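Local coordinates for protein haloacid dehalogenase-like hydrolase (Klebsiella pneumoniae subsp. pneumoniae, PDB 3PGV) that probably acts as a magnesium-dependent phosphatase, hydrolysing phosphate esters, and belongs to the Cof family of the haloacid dehalogenase (HAD) superfamily, at residues D27-L32 and T61-I66; I82-A87 and I163-F168; L33-F38 and G268-D273; G76-M81 and D91-Q96. All blocks are in the same frame, centred on the assembly; numbering follows the deposited sequence.

Contact 1: D27-L32 and T61-I66; sequences DLDGTL and TGRHYI. With CA (calcium ion), chain E.
With CG of both beside the backbone nitrogen (chi1 -58° and -69°), Asp29 and Arg63 meet where the arginine, extended from CG to NE, crosses the aspartate at about a right angle. Its guanidinium grips the carboxylate side-on in a salt bridge: NH2 of Arg63 lies 2.6 Å from OD1 of Asp29, and NE of Arg63 lies 2.9 Å from OD2 of Asp29. Each oxygen uses its syn lone pair, and the two planes differ by only 22°. OD2 of Asp29 also accepts a bond from a water 2.6 Å away, which is 2.6 Å from OG1 of Thr61 and reaches OD1 of Asp27 and the backbone N of Asp29 as well. Next to this polar cluster, CD1 of Leu28 rests on CB of Thr61 at 4.0 Å. The sequence DLDGT is the first signature motif of the HAD superfamily, here loaded with calcium: OD2 of Asp27 binds it at 2.2 Å and the carbonyl O of Asp29 at 2.4 Å, with Asp233 among the remaining ligands. Thr61 OG1 closes an ST turn onto the N of Arg63, and Gly62 N binds a buffer sulfonate, consistent with a phosphate-binding loop. Since Asp29 serves the metal through its main chain, its carboxylate is left to engage Arg63 and the shared water, coupling the 61-66 loop to the calcium site.

Contact 2: I82-A87 and I163-F168; sequences ITSNGA and ISKVFF
Lys165 reaches toward Ser84 and Asn85 from strand 163-169, inside the cap sheet. At its root, chi1 of 70° sets CG between the backbone N and the carbonyl carbon, and from there the chain is fully extended, so CB and CG carry it off the strand toward the loop after strand 80-83. CD is the first atom to touch: it lies 4.3 Å from CA of Ser84 and 4.1 Å from ND2 of Asn85, whose side chain it passes obliquely. NZ ends 3.9 Å from ND2 of Asn85, too far for a bond between them; its charge is met by a salt bridge to Glu202 and a hydrogen bond to the carbonyl of Gly62. Asn85, for its part, gives OD1 to Asn236. This is an interface between the two domains of a Cof-type HAD protein, with strand 80-83 of the Rossmann-like core sheet ending here and strand 163-169 of the cap sheet turning a corner at Ser164. At that corner CB of Ser164 packs on CB of Ala87 at 3.7 Å, while the hydroxyls OG of Ser84 and OG of Ser164 share a weak hydrogen bond of 3.3 Å. Ser164 OG has a further partner in the carbonyl of Tyr125 on the neighbouring cap strand.

Contact 3: L33-F38 and G268-D273; sequences LSPDHF and GSNADD
Asn270 meets the backbone of Leu33 through its side-chain amide, joining two loops of the Rossmann-like HAD core. Residues 33-38 follow the single helical turn 28-32, in the position of the superfamily's flap, and 268-273 link the edge strand 265-266 to helix 274-283. With chi1 at 65°, CG of Asn270 sits between the backbone N and carbonyl carbon, and this brings the amide edge-forward to the flap. ND2 of Asn270 donates to the carbonyl O of Leu33 over 2.8 Å, a nearly straight bond (166°) that leaves in the plane of the amide, though the donor is tilted 16° from the plane of the carbonyl it meets. The same nitrogen lies 3.4 Å from the N of Pro35, a contact only, since the proline nitrogen has no N-H and no lone pair to offer. Pro35 meets Ala271 with CG and CD, CG lying 3.6 Å from CA of Ala271 and 3.8 Å from its CB, an apolar contact beside the Asn270 hydrogen bond at the more exposed side. Both loops are stiffened from within. Ser34 to His37 form a type I turn, while Ser269 OG accepts from the N of Ala271 in an ST turn that leads into the short 3-10 segment 270-272. OD1 of Asn252 accepts from the backbone N of Asn270, helping to fix the residue that does the reaching. Within the flap, the hydroxyl OG of Ser34 accepts a hydrogen bond from N of Phe38 at 3.2 Å.

Contact 4: G76-M81 and D91-Q96; sequences GIRSYM and DSDGQQ. With EDO (1,2-ethanediol), chain K.
Arg78 and Asp93 form a surface salt bridge over the turn of a beta hairpin, the one that joins strands 88-90 and 96-99 at the edge of the HAD core sheet. Both end nitrogens of the arginine converge on one oxygen, NH2 at 2.9 Å and NH1 at 3.1 Å from OD1 of Asp93, and both bonds are weak in angle. The carboxylate oxygen lies at the edge of the guanidinium, near its plane, but the two flat groups are turned 60° against each other, quite unlike a parallel two-by-two pairing. Bends at chi2 and chi3 fold the arginine back over the hairpin; CB and OG of Ser92 lie over one face of the guanidinium, without a hydrogen bond, while nearer the backbone CB of Arg78 packs on CB of Ser92 at 3.6 Å. Tyr80 makes the second point of contact, its CD1 3.9 Å from CA of Asp91. An ethanediol, probably from the crystallisation liquor, lies between them: its O1 sits over the centre of the Tyr80 ring and accepts a weak bond from N of Ser92, and its O2 gives a weak one to the carbonyl of Arg78. Behind this shell stands the type I turn from Asp91 to Gly94, which sets Ser92 and Asp93 in place. It is braced from inside by Asp91, whose OD1 is held between the N of Asp93 at 2.9 Å, closing an Asx turn, and the N of Gln95 at 3.0 Å, the two coming from opposite faces of the carboxylate plane.

How the contacts relate
Contact 1 lies at the heart of the chain, at the C-terminal ends of core strands 23-27 and 56-60, and touches each of the others. Contact 2, its centre 11 Å away, joins the same core to the cap sheet; Lys165 extends to Gly62 of contact 1, so the cap reaches the loop beside the metal site, consistent with an active site at the core-cap junction, as in Cof-type HAD proteins. Residues 33-38 of contact 3 follow helix 28-32 and meet the loop after edge strand 265-266, at the other end of the sheet from 96-99. Contact 4 shares strand 80-83 with contact 2 and meets contact 1 through Tyr65. Residues 33-38 and 268-273 bracket contacts 2 and 4 in sequence.

Contact 1: D27-L32 and T61-I66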
loop_
_atom_site.group_PDB
_atom_site.type_symbol
_atom_site.label_atom_id
_atom_site.label_comp_id
_atom_site.label_asym_id
_atom_site.label_seq_id
_atom_site.Cartn_x
_atom_site.Cartn_y
_atom_site.Cartn_z
ATOM N N ASP A 27 -4.065 -6.523 -0.189
ATOM C CA ASP A 27 -4.242 -5.087 -0.212
ATOM C C ASP A 27 -5.626 -4.783 0.438
ATOM O O ASP A 27 -6.457 -5.693 0.571
ATOM C CB ASP A 27 -4.193 -4.574 -1.673
ATOM C CG ASP A 27 -4.563 -3.107 -1.852
ATOM O OD1 ASP A 27 -4.190 -2.286 -0.979
ATOM O OD2 ASP A 27 -5.206 -2.779 -2.877
ATOM N N LEU A 28 -5.854 -3.542 0.870
ATOM C CA LEU A 28 -7.112 -3.210 1.530
ATOM C C LEU A 28 -8.091 -2.491 0.615
ATOM O O LEU A 28 -9.075 -3.100 0.173
ATOM C CB LEU A 28 -6.861 -2.437 2.836
ATOM C CG LEU A 28 -6.137 -3.245 3.934
ATOM C CD1 LEU A 28 -5.592 -2.336 5.023
ATOM C CD2 LEU A 28 -7.051 -4.324 4.518
ATOM N N ASP A 29 -7.805 -1.218 0.278
ATOM C CA ASP A 29 -8.681 -0.431 -0.581
ATOM C C ASP A 29 -8.760 -1.018 -1.973
ATOM O O ASP A 29 -7.732 -1.238 -2.607
ATOM C CB ASP A 29 -8.222 1.032 -0.636
ATOM C CG ASP A 29 -8.178 1.682 0.721
ATOM O OD1 ASP A 29 -9.255 1.994 1.261
ATOM O OD2 ASP A 29 -7.070 1.813 1.277
ATOM N N GLY A 30 -9.991 -1.291 -2.430
ATOM C CA GLY A 30 -10.242 -1.846 -3.758
ATOM C C GLY A 30 -9.988 -3.339 -3.854
ATOM O O GLY A 30 -10.176 -3.926 -4.918
ATOM N N THR A 31 -9.550 -3.970 -2.736
ATOM C CA THR A 31 -9.225 -5.392 -2.712
ATOM C C THR A 31 -10.069 -6.145 -1.651
ATOM O O THR A 31 -11.118 -6.689 -1.981
ATOM C CB THR A 31 -7.713 -5.575 -2.543
ATOM O OG1 THR A 31 -7.037 -4.846 -3.575
ATOM C CG2 THR A 31 -7.300 -7.023 -2.575
ATOM N N LEU A 32 -9.621 -6.152 -0.388
ATOM C CA LEU A 32 -10.366 -6.801 0.691
ATOM C C LEU A 32 -11.555 -5.916 1.132
ATOM O O LEU A 32 -12.629 -6.442 1.460
ATOM C CB LEU A 32 -9.438 -7.099 1.894
ATOM C CG LEU A 32 -10.088 -7.821 3.096
ATOM C CD1 LEU A 32 -10.625 -9.202 2.699
ATOM C CD2 LEU A 32 -9.123 -7.940 4.233
ATOM N N THR A 61 -0.964 -1.969 2.661
ATOM C CA THR A 61 -1.622 -0.778 2.151
ATOM C C THR A 61 -0.642 0.355 1.891
ATOM O O THR A 61 0.467 0.367 2.446
ATOM C CB THR A 61 -2.750 -0.351 3.112
ATOM O OG1 THR A 61 -3.399 0.825 2.594
ATOM C CG2 THR A 61 -2.245 -0.100 4.535
ATOM N N GLY A 62 -1.075 1.316 1.079
ATOM C CA GLY A 62 -0.361 2.557 0.869
ATOM C C GLY A 62 -0.663 3.558 1.967
ATOM O O GLY A 62 0.103 4.501 2.187
ATOM N N ARG A 63 -1.746 3.311 2.726
ATOM C CA ARG A 63 -2.150 4.178 3.830
ATOM C C ARG A 63 -1.083 4.285 4.898
ATOM O O ARG A 63 -0.286 3.365 5.070
ATOM C CB ARG A 63 -3.437 3.670 4.472
ATOM C CG ARG A 63 -4.691 3.779 3.614
ATOM C CD ARG A 63 -5.881 3.525 4.497
ATOM N NE ARG A 63 -7.121 3.335 3.761
ATOM C CZ ARG A 63 -8.313 3.254 4.347
ATOM N NH1 ARG A 63 -8.422 3.378 5.665
ATOM N NH2 ARG A 63 -9.409 3.067 3.616
ATOM N N HIS A 64 -1.114 5.384 5.679
ATOM C CA HIS A 64 -0.264 5.528 6.861
ATOM C C HIS A 64 -0.851 4.616 7.949
ATOM O O HIS A 64 -2.062 4.367 7.948
ATOM C CB HIS A 64 -0.290 6.984 7.346
ATOM C CG HIS A 64 0.732 7.302 8.390
ATOM N ND1 HIS A 64 0.567 6.906 9.702
ATOM C CD2 HIS A 64 1.856 8.053 8.298
ATOM C CE1 HIS A 64 1.619 7.375 10.353
ATOM N NE2 HIS A 64 2.415 8.083 9.550
ATOM N N TYR A 65 -0.018 4.135 8.866
ATOM C CA TYR A 65 -0.461 3.252 9.947
ATOM C C TYR A 65 -1.604 3.870 10.790
ATOM O O TYR A 65 -2.579 3.186 11.089
ATOM C CB TYR A 65 0.722 2.832 10.833
ATOM C CG TYR A 65 0.368 1.753 11.828
ATOM C CD1 TYR A 65 0.118 0.447 11.412
ATOM C CD2 TYR A 65 0.359 2.014 13.198
ATOM C CE1 TYR A 65 -0.240 -0.547 12.321
ATOM C CE2 TYR A 65 0.015 1.024 14.120
ATOM C CZ TYR A 65 -0.278 -0.259 13.676
ATOM O OH TYR A 65 -0.594 -1.247 14.578
ATOM N N ILE A 66 -1.526 5.178 11.076
ATOM C CA ILE A 66 -2.570 5.876 11.829
ATOM C C ILE A 66 -3.904 5.810 11.086
ATOM O O ILE A 66 -4.961 5.685 11.716
ATOM C CB ILE A 66 -2.143 7.343 12.138
ATOM C CG1 ILE A 66 -0.890 7.371 13.039
ATOM C CG2 ILE A 66 -3.312 8.148 12.774
ATOM C CD1 ILE A 66 -0.213 8.751 13.135
HETATM CA CA CA E . -5.673 -0.823 -3.747
HETATM O O HOH W 1 -5.308 -0.089 1.040
HETATM O O HOH W 2 -3.084 -0.817 -4.127
#

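Contact 2: I82-A87 and I163-F168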
loop_
_atom_site.group_PDB
_atom_site.type_symbol
_atom_site.label_atom_id
_atom_site.label_comp_id
_atom_site.label_asym_id
_atom_site.label_seq_id
_atom_site.Cartn_x
_atom_site.Cartn_y
_atom_site.Cartn_z
ATOM N N ILE A 82 1.433 -4.029 6.884
ATOM C CA ILE A 82 2.356 -3.323 5.991
ATOM C C ILE A 82 1.705 -2.008 5.606
ATOM O O ILE A 82 0.615 -2.019 5.033
ATOM C CB ILE A 82 2.672 -4.182 4.730
ATOM C CG1 ILE A 82 3.424 -5.469 5.093
ATOM C CG2 ILE A 82 3.422 -3.368 3.674
ATOM C CD1 ILE A 82 3.546 -6.448 3.936
ATOM N N THR A 83 2.333 -0.869 5.957
ATOM C CA THR A 83 1.790 0.449 5.591
ATOM C C THR A 83 2.803 1.261 4.769
ATOM O O THR A 83 3.931 0.809 4.570
ATOM C CB THR A 83 1.294 1.204 6.824
ATOM O OG1 THR A 83 2.390 1.421 7.720
ATOM C CG2 THR A 83 0.137 0.488 7.529
ATOM N N SER A 84 2.379 2.433 4.249
ATOM C CA SER A 84 3.210 3.294 3.379
ATOM C C SER A 84 3.916 2.479 2.270
ATOM O O SER A 84 5.088 2.718 1.962
ATOM C CB SER A 84 4.216 4.101 4.201
ATOM O OG SER A 84 3.573 5.086 4.993
ATOM N N ASN A 85 3.175 1.507 1.675
ATOM C CA ASN A 85 3.637 0.657 0.566
ATOM C C ASN A 85 4.895 -0.119 0.891
ATOM O O ASN A 85 5.743 -0.292 0.033
ATOM C CB ASN A 85 3.811 1.473 -0.711
ATOM C CG ASN A 85 2.531 2.036 -1.227
ATOM O OD1 ASN A 85 1.573 1.314 -1.487
ATOM N ND2 ASN A 85 2.515 3.322 -1.474
ATOM N N GLY A 86 4.999 -0.604 2.128
ATOM C CA GLY A 86 6.136 -1.419 2.550
ATOM C C GLY A 86 7.230 -0.669 3.280
ATOM O O GLY A 86 8.201 -1.278 3.710
ATOM N N ALA A 87 7.095 0.659 3.428
ATOM C CA ALA A 87 8.105 1.447 4.147
ATOM C C ALA A 87 8.034 1.174 5.650
ATOM O O ALA A 87 9.018 1.367 6.355
ATOM C CB ALA A 87 7.917 2.926 3.865
ATOM N N ILE A 163 11.249 9.963 6.199
ATOM C CA ILE A 163 10.249 10.026 5.120
ATOM C C ILE A 163 9.900 8.635 4.598
ATOM O O ILE A 163 10.680 8.050 3.868
ATOM C CB ILE A 163 10.717 10.980 3.973
ATOM C CG1 ILE A 163 11.280 12.341 4.528
ATOM C CG2 ILE A 163 9.618 11.187 2.926
ATOM C CD1 ILE A 163 10.323 13.129 5.419
ATOM N N SER A 164 8.720 8.105 4.975
ATOM C CA SER A 164 8.279 6.790 4.492
ATOM C C SER A 164 7.869 6.865 3.020
ATOM O O SER A 164 8.122 5.933 2.262
ATOM C CB SER A 164 7.136 6.253 5.352
ATOM O OG SER A 164 6.076 7.189 5.444
ATOM N N LYS A 165 7.260 7.987 2.609
ATOM C CA LYS A 165 6.898 8.207 1.216
ATOM C C LYS A 165 6.550 9.649 0.904
ATOM O O LYS A 165 6.160 10.404 1.788
ATOM C CB LYS A 165 5.759 7.268 0.763
ATOM C CG LYS A 165 4.410 7.577 1.361
ATOM C CD LYS A 165 3.344 6.709 0.718
ATOM C CE LYS A 165 1.961 7.139 1.095
ATOM N NZ LYS A 165 0.932 6.308 0.446
ATOM N N VAL A 166 6.716 10.030 -0.364
ATOM C CA VAL A 166 6.238 11.294 -0.900
ATOM C C VAL A 166 5.230 10.945 -1.994
ATOM O O VAL A 166 5.470 10.006 -2.763
ATOM C CB VAL A 166 7.400 12.184 -1.457
ATOM C CG1 VAL A 166 6.847 13.467 -2.110
ATOM C CG2 VAL A 166 8.409 12.520 -0.364
ATOM N N PHE A 167 4.071 11.607 -2.011
ATOM C CA PHE A 167 3.070 11.325 -3.046
ATOM C C PHE A 167 2.496 12.570 -3.672
ATOM O O PHE A 167 2.257 13.561 -2.994
ATOM C CB PHE A 167 1.977 10.365 -2.547
ATOM C CG PHE A 167 1.236 10.788 -1.295
ATOM C CD1 PHE A 167 1.812 10.623 -0.038
ATOM C CD2 PHE A 167 -0.089 11.204 -1.360
ATOM C CE1 PHE A 167 1.106 10.954 1.120
ATOM C CE2 PHE A 167 -0.798 11.514 -0.202
ATOM C CZ PHE A 167 -0.199 11.381 1.032
ATOM N N PHE A 168 2.353 12.544 -4.989
ATOM C CA PHE A 168 1.893 13.675 -5.768
ATOM C C PHE A 168 0.473 13.468 -6.201
ATOM O O PHE A 168 0.170 12.468 -6.863
ATOM C CB PHE A 168 2.816 13.889 -6.983
ATOM C CG PHE A 168 4.276 14.013 -6.596
ATOM C CD1 PHE A 168 4.807 15.237 -6.202
ATOM C CD2 PHE A 168 5.104 12.891 -6.565
ATOM C CE1 PHE A 168 6.142 15.340 -5.798
ATOM C CE2 PHE A 168 6.435 12.995 -6.158
ATOM C CZ PHE A 168 6.949 14.221 -5.784
#

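Contact 3: L33-F38 and G268-D273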
loop_
_atom_site.group_PDB
_atom_site.type_symbol
_atom_site.label_atom_id
_atom_site.label_comp_id
_atom_site.label_asym_id
_atom_site.label_seq_id
_atom_site.Cartn_x
_atom_site.Cartn_y
_atom_site.Cartn_z
ATOM N N LEU A 33 -11.362 -4.577 1.141
ATOM C CA LEU A 33 -12.425 -3.658 1.540
ATOM C C LEU A 33 -13.487 -3.537 0.448
ATOM O O LEU A 33 -13.168 -3.604 -0.759
ATOM C CB LEU A 33 -11.861 -2.259 1.888
ATOM C CG LEU A 33 -10.856 -2.182 3.046
ATOM C CD1 LEU A 33 -10.395 -0.765 3.247
ATOM C CD2 LEU A 33 -11.456 -2.729 4.342
ATOM N N SER A 34 -14.748 -3.338 0.861
ATOM C CA SER A 34 -15.861 -3.168 -0.073
ATOM C C SER A 34 -15.695 -1.858 -0.855
ATOM O O SER A 34 -14.899 -1.002 -0.445
ATOM C CB SER A 34 -17.178 -3.148 0.688
ATOM O OG SER A 34 -17.295 -1.962 1.457
ATOM N N PRO A 35 -16.477 -1.635 -1.954
ATOM C CA PRO A 35 -16.396 -0.339 -2.656
ATOM C C PRO A 35 -16.706 0.854 -1.740
ATOM O O PRO A 35 -16.303 1.977 -2.047
ATOM C CB PRO A 35 -17.431 -0.475 -3.771
ATOM C CG PRO A 35 -17.570 -1.933 -3.973
ATOM C CD PRO A 35 -17.424 -2.542 -2.622
ATOM N N ASP A 36 -17.376 0.600 -0.588
ATOM C CA ASP A 36 -17.660 1.639 0.411
ATOM C C ASP A 36 -16.610 1.682 1.554
ATOM O O ASP A 36 -16.843 2.326 2.572
ATOM C CB ASP A 36 -19.078 1.488 0.965
ATOM C CG ASP A 36 -20.150 1.922 -0.018
ATOM O OD1 ASP A 36 -19.969 2.981 -0.663
ATOM O OD2 ASP A 36 -21.196 1.237 -0.100
ATOM N N HIS A 37 -15.424 1.049 1.334
ATOM C CA HIS A 37 -14.263 1.075 2.244
ATOM C C HIS A 37 -14.509 0.385 3.584
ATOM O O HIS A 37 -13.867 0.733 4.581
ATOM C CB HIS A 37 -13.749 2.509 2.450
ATOM C CG HIS A 37 -13.545 3.263 1.177
ATOM N ND1 HIS A 37 -14.601 3.937 0.558
ATOM C CD2 HIS A 37 -12.423 3.427 0.435
ATOM C CE1 HIS A 37 -14.093 4.480 -0.531
ATOM N NE2 HIS A 37 -12.778 4.216 -0.646
ATOM N N PHE A 38 -15.384 -0.634 3.603
ATOM C CA PHE A 38 -15.677 -1.365 4.827
ATOM C C PHE A 38 -15.235 -2.791 4.749
ATOM O O PHE A 38 -15.210 -3.385 3.662
ATOM C CB PHE A 38 -17.185 -1.316 5.164
ATOM C CG PHE A 38 -17.764 0.067 5.299
ATOM C CD1 PHE A 38 -17.277 0.954 6.257
ATOM C CD2 PHE A 38 -18.852 0.460 4.531
ATOM C CE1 PHE A 38 -17.810 2.242 6.380
ATOM C CE2 PHE A 38 -19.404 1.740 4.671
ATOM C CZ PHE A 38 -18.884 2.621 5.601
ATOM N N GLY A 268 -12.844 -11.866 -9.252
ATOM C CA GLY A 268 -14.004 -10.974 -9.250
ATOM C C GLY A 268 -13.739 -9.598 -8.650
ATOM O O GLY A 268 -12.604 -9.277 -8.275
ATOM N N SER A 269 -14.782 -8.778 -8.571
ATOM C CA SER A 269 -14.702 -7.425 -8.031
ATOM C C SER A 269 -14.806 -7.444 -6.507
ATOM O O SER A 269 -15.480 -8.322 -5.943
ATOM C CB SER A 269 -15.833 -6.573 -8.616
ATOM O OG SER A 269 -15.810 -5.239 -8.134
ATOM N N ASN A 270 -14.245 -6.418 -5.836
ATOM C CA ASN A 270 -14.421 -6.282 -4.381
ATOM C C ASN A 270 -15.919 -6.003 -4.054
ATOM O O ASN A 270 -16.366 -6.247 -2.928
ATOM C CB ASN A 270 -13.505 -5.180 -3.801
ATOM C CG ASN A 270 -13.815 -3.794 -4.296
ATOM O OD1 ASN A 270 -14.184 -3.586 -5.458
ATOM N ND2 ASN A 270 -13.620 -2.801 -3.433
ATOM N N ALA A 271 -16.710 -5.576 -5.088
ATOM C CA ALA A 271 -18.150 -5.370 -4.963
ATOM C C ALA A 271 -18.868 -6.693 -4.665
ATOM O O ALA A 271 -19.968 -6.688 -4.070
ATOM C CB ALA A 271 -18.705 -4.749 -6.243
ATOM N N ASP A 272 -18.258 -7.827 -5.081
ATOM C CA ASP A 272 -18.813 -9.158 -4.832
ATOM C C ASP A 272 -18.224 -9.785 -3.567
ATOM O O ASP A 272 -18.558 -10.929 -3.248
ATOM C CB ASP A 272 -18.543 -10.092 -6.038
ATOM C CG ASP A 272 -19.465 -9.880 -7.218
ATOM O OD1 ASP A 272 -20.645 -9.520 -6.993
ATOM O OD2 ASP A 272 -19.051 -10.191 -8.351
ATOM N N ASP A 273 -17.283 -9.064 -2.875
ATOM C CA ASP A 273 -16.513 -9.639 -1.758
ATOM C C ASP A 273 -15.703 -10.815 -2.318
ATOM O O ASP A 273 -15.691 -11.904 -1.737
ATOM C CB ASP A 273 -17.459 -10.116 -0.617
ATOM C CG ASP A 273 -17.320 -9.364 0.702
ATOM O OD1 ASP A 273 -16.403 -8.518 0.813
ATOM O OD2 ASP A 273 -18.086 -9.667 1.639
#

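Contact 4: G76-M81 and D91-Q96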
loop_
_atom_site.group_PDB
_atom_site.type_symbol
_atom_site.label_atom_id
_atom_site.label_comp_id
_atom_site.label_asym_id
_atom_site.label_seq_id
_atom_site.Cartn_x
_atom_site.Cartn_y
_atom_site.Cartn_z
ATOM N N GLY A 76 -10.464 -8.457 13.762
ATOM C CA GLY A 76 -10.855 -9.547 14.647
ATOM C C GLY A 76 -9.775 -10.592 14.818
ATOM O O GLY A 76 -9.945 -11.546 15.588
ATOM N N ILE A 77 -8.641 -10.418 14.112
ATOM C CA ILE A 77 -7.502 -11.347 14.173
ATOM C C ILE A 77 -6.193 -10.593 14.378
ATOM O O ILE A 77 -6.105 -9.407 14.068
ATOM C CB ILE A 77 -7.435 -12.251 12.902
ATOM C CG1 ILE A 77 -7.236 -11.391 11.613
ATOM C CG2 ILE A 77 -8.692 -13.163 12.796
ATOM C CD1 ILE A 77 -6.752 -12.147 10.437
ATOM N N ARG A 78 -5.164 -11.290 14.870
ATOM C CA ARG A 78 -3.835 -10.708 15.049
ATOM C C ARG A 78 -3.086 -10.891 13.740
ATOM O O ARG A 78 -3.035 -12.012 13.213
ATOM C CB ARG A 78 -3.068 -11.410 16.218
ATOM C CG ARG A 78 -3.903 -11.655 17.501
ATOM C CD ARG A 78 -3.678 -10.623 18.594
ATOM N NE ARG A 78 -2.293 -10.600 19.040
ATOM C CZ ARG A 78 -1.802 -9.679 19.848
ATOM N NH1 ARG A 78 -2.588 -8.727 20.333
ATOM N NH2 ARG A 78 -0.515 -9.685 20.168
ATOM N N SER A 79 -2.553 -9.800 13.177
ATOM C CA SER A 79 -1.883 -9.855 11.874
ATOM C C SER A 79 -0.787 -8.816 11.756
ATOM O O SER A 79 -0.842 -7.779 12.423
ATOM C CB SER A 79 -2.897 -9.656 10.748
ATOM O OG SER A 79 -3.603 -8.435 10.909
ATOM N N TYR A 80 0.191 -9.060 10.854
ATOM C CA TYR A 80 1.220 -8.077 10.539
ATOM C C TYR A 80 0.605 -7.026 9.605
ATOM O O TYR A 80 -0.225 -7.368 8.743
ATOM C CB TYR A 80 2.423 -8.736 9.864
ATOM C CG TYR A 80 3.423 -9.324 10.837
ATOM C CD1 TYR A 80 4.327 -8.511 11.514
ATOM C CD2 TYR A 80 3.523 -10.700 11.018
ATOM C CE1 TYR A 80 5.256 -9.048 12.403
ATOM C CE2 TYR A 80 4.466 -11.251 11.881
ATOM C CZ TYR A 80 5.334 -10.420 12.574
ATOM O OH TYR A 80 6.269 -10.958 13.433
HETATM N N MSE A 81 0.968 -5.758 9.801
HETATM C CA MSE A 81 0.408 -4.663 9.020
HETATM C C MSE A 81 1.508 -3.959 8.230
HETATM O O MSE A 81 2.437 -3.396 8.825
HETATM C CB MSE A 81 -0.314 -3.670 9.956
HETATM C CG MSE A 81 -1.073 -2.572 9.225
HETATM SE SE MSE A 81 -2.611 -3.228 8.183
HETATM C CE MSE A 81 -3.514 -4.250 9.570
ATOM N N ASP A 91 3.684 -5.125 14.072
ATOM C CA ASP A 91 3.117 -6.396 14.500
ATOM C C ASP A 91 1.696 -6.164 15.036
ATOM O O ASP A 91 1.233 -5.019 15.067
ATOM C CB ASP A 91 4.022 -7.098 15.554
ATOM C CG ASP A 91 4.210 -6.345 16.872
ATOM O OD1 ASP A 91 3.415 -5.412 17.147
ATOM O OD2 ASP A 91 5.089 -6.750 17.665
ATOM N N SER A 92 1.014 -7.238 15.482
ATOM C CA SER A 92 -0.364 -7.145 15.992
ATOM C C SER A 92 -0.507 -6.260 17.246
ATOM O O SER A 92 -1.616 -5.842 17.564
ATOM C CB SER A 92 -0.933 -8.531 16.250
ATOM O OG SER A 92 -0.054 -9.305 17.045
ATOM N N ASP A 93 0.618 -5.932 17.920
ATOM C CA ASP A 93 0.603 -5.096 19.129
ATOM C C ASP A 93 0.911 -3.621 18.860
ATOM O O ASP A 93 1.013 -2.823 19.811
ATOM C CB ASP A 93 1.546 -5.672 20.197
ATOM C CG ASP A 93 1.046 -6.978 20.765
ATOM O OD1 ASP A 93 -0.140 -7.028 21.191
ATOM O OD2 ASP A 93 1.813 -7.975 20.734
ATOM N N GLY A 94 1.042 -3.263 17.579
ATOM C CA GLY A 94 1.301 -1.888 17.177
ATOM C C GLY A 94 2.761 -1.499 17.251
ATOM O O GLY A 94 3.101 -0.319 17.102
ATOM N N GLN A 95 3.642 -2.486 17.482
ATOM C CA GLN A 95 5.079 -2.243 17.566
ATOM C C GLN A 95 5.672 -2.176 16.156
ATOM O O GLN A 95 5.404 -3.064 15.333
ATOM C CB GLN A 95 5.767 -3.337 18.418
ATOM C CG GLN A 95 5.168 -3.464 19.846
ATOM C CD GLN A 95 5.780 -4.584 20.674
ATOM O OE1 GLN A 95 6.032 -4.429 21.869
ATOM N NE2 GLN A 95 5.972 -5.752 20.074
ATOM N N GLN A 96 6.385 -1.076 15.842
ATOM C CA GLN A 96 6.987 -0.879 14.540
ATOM C C GLN A 96 8.206 -1.783 14.408
ATOM O O GLN A 96 9.187 -1.597 15.128
ATOM C CB GLN A 96 7.390 0.590 14.355
ATOM C CG GLN A 96 7.920 0.897 12.957
ATOM C CD GLN A 96 8.392 2.318 12.854
ATOM O OE1 GLN A 96 7.622 3.234 12.581
ATOM N NE2 GLN A 96 9.657 2.535 13.093
HETATM C C1 EDO K . 1.084 -11.063 14.124
HETATM O O1 EDO K . 2.202 -10.269 14.526
HETATM C C2 EDO K . 1.064 -12.365 14.918
HETATM O O2 EDO K . -0.196 -13.029 14.721
#